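Side-chain contact in heat shock protein 16 (Schizosaccharomyces pombe, PDB 3W1Z), which forms a 16-subunit alpha-crystallin-domain assembly and probably acts as a chaperone that binds unfolded proteins: residues G8-P11 / T12-D15. Sequence-based numbering, arbitrary orientation.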
# COMPACT_ATOMS: atom_id res chain seq x y z
N GLY B 8 1.90 -11.43 -17.03
CA GLY B 8 3.13 -11.65 -17.79
C GLY B 8 3.92 -10.38 -18.01
O GLY B 8 3.41 -9.41 -18.56
N PHE B 9 5.17 -10.41 -17.57
CA PHE B 9 6.00 -9.21 -17.56
C PHE B 9 6.50 -8.88 -18.95
O PHE B 9 7.13 -9.73 -19.61
CB PHE B 9 7.18 -9.38 -16.59
CG PHE B 9 6.76 -9.58 -15.14
CD1 PHE B 9 5.59 -9.01 -14.66
CD2 PHE B 9 7.54 -10.34 -14.28
CE1 PHE B 9 5.20 -9.20 -13.33
CE2 PHE B 9 7.15 -10.54 -12.95
CZ PHE B 9 5.99 -9.96 -12.48
N PRO B 10 6.19 -7.67 -19.43
CA PRO B 10 6.93 -7.14 -20.58
C PRO B 10 8.38 -7.10 -20.15
O PRO B 10 8.65 -6.71 -19.01
CB PRO B 10 6.39 -5.72 -20.72
CG PRO B 10 5.03 -5.74 -20.06
CD PRO B 10 5.16 -6.74 -18.94
N PRO B 11 9.31 -7.51 -21.03
CA PRO B 11 10.74 -7.50 -20.71
C PRO B 11 11.21 -6.14 -20.18
O PRO B 11 12.12 -6.05 -19.35
CB PRO B 11 11.40 -7.79 -22.06
CG PRO B 11 10.39 -8.61 -22.80
CD PRO B 11 9.04 -8.07 -22.37
N THR B 12 10.56 -5.09 -20.68
CA THR B 12 10.80 -3.71 -20.25
C THR B 12 10.68 -3.52 -18.74
O THR B 12 11.54 -2.89 -18.12
CB THR B 12 9.81 -2.76 -20.93
OG1 THR B 12 8.90 -2.24 -19.95
CG2 THR B 12 9.02 -3.48 -22.01
N VAL B 13 9.61 -4.05 -18.15
CA VAL B 13 9.39 -3.97 -16.71
C VAL B 13 10.49 -4.73 -15.96
O VAL B 13 11.02 -4.24 -14.96
CB VAL B 13 8.00 -4.51 -16.34
CG1 VAL B 13 7.97 -5.03 -14.91
CG2 VAL B 13 6.93 -3.45 -16.55
N ASN B 14 10.83 -5.91 -16.48
CA ASN B 14 11.94 -6.69 -15.94
C ASN B 14 13.24 -5.88 -15.98
O ASN B 14 14.14 -6.11 -15.17
CB ASN B 14 12.09 -8.01 -16.70
CG ASN B 14 12.09 -9.23 -15.78
OD1 ASN B 14 11.35 -10.19 -16.00
ND2 ASN B 14 12.92 -9.19 -14.74
N ASP B 15 13.33 -4.94 -16.92
CA ASP B 15 14.44 -3.99 -16.95
C ASP B 15 14.26 -2.94 -15.85
O ASP B 15 15.21 -2.61 -15.16
CB ASP B 15 14.54 -3.28 -18.31
CG ASP B 15 14.98 -4.20 -19.43
OD1 ASP B 15 15.39 -5.34 -19.15
OD2 ASP B 15 14.93 -3.77 -20.60
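Thr12 touches back on Pro10 through its methyl branch, CG2 lying 3.7 Å from CB of the proline ring. The turn that follows is a compact example of a proline pair at the start of a helix. Pro10 stands at the N-cap and Pro11 takes the first helical position, where a residue's amide is not needed for the i to i+4 pattern of the helix, which is why proline is well tolerated there.

At Val13 the amide bonds to the N-cap carbonyl in an i to i+3 step, Val13 N meeting Pro10 O at 3.0 Å in a weak, strongly bent bond (N-H...O 127°). CG1 is anti to the backbone N (chi1 154°), which leaves CG2 on the side of the Pro10 ring, in a loose apolar approach of 4.4 Å to its CD.

Asn14 also reaches Pro10 O with its amide; this second bond is weak because it is long, 3.4 Å from N to O, though nearly straight at 166°. One carbonyl oxygen is thus shared by two successive amides. The Asn14 side chain turns back toward Phe9, where OD1 comes obliquely to ring atom CD2 at 4.2 Å, with amide and ring planes almost perpendicular.

Asp15 N makes the next i to i+4 bond, to Pro11 O, and at 2.9 Å it is the shortest of the three bonds across the turn.

This opening turn belongs to helix 11-23, in the N-terminal region preceding the beta-strands of the alpha-crystallin domain, and subunits of the assembly close around it. Arg26 of a second subunit packs on Phe9 and Val13 and accepts a weak hydrogen bond from Asn14 ND2 through its backbone oxygen. Arg91 of a third subunit packs on Pro10 and its Gln90 on Pro11 and Thr12, residues that in this chain belong to strand 90-93, while Leu16 of a fourth subunit meets Val13.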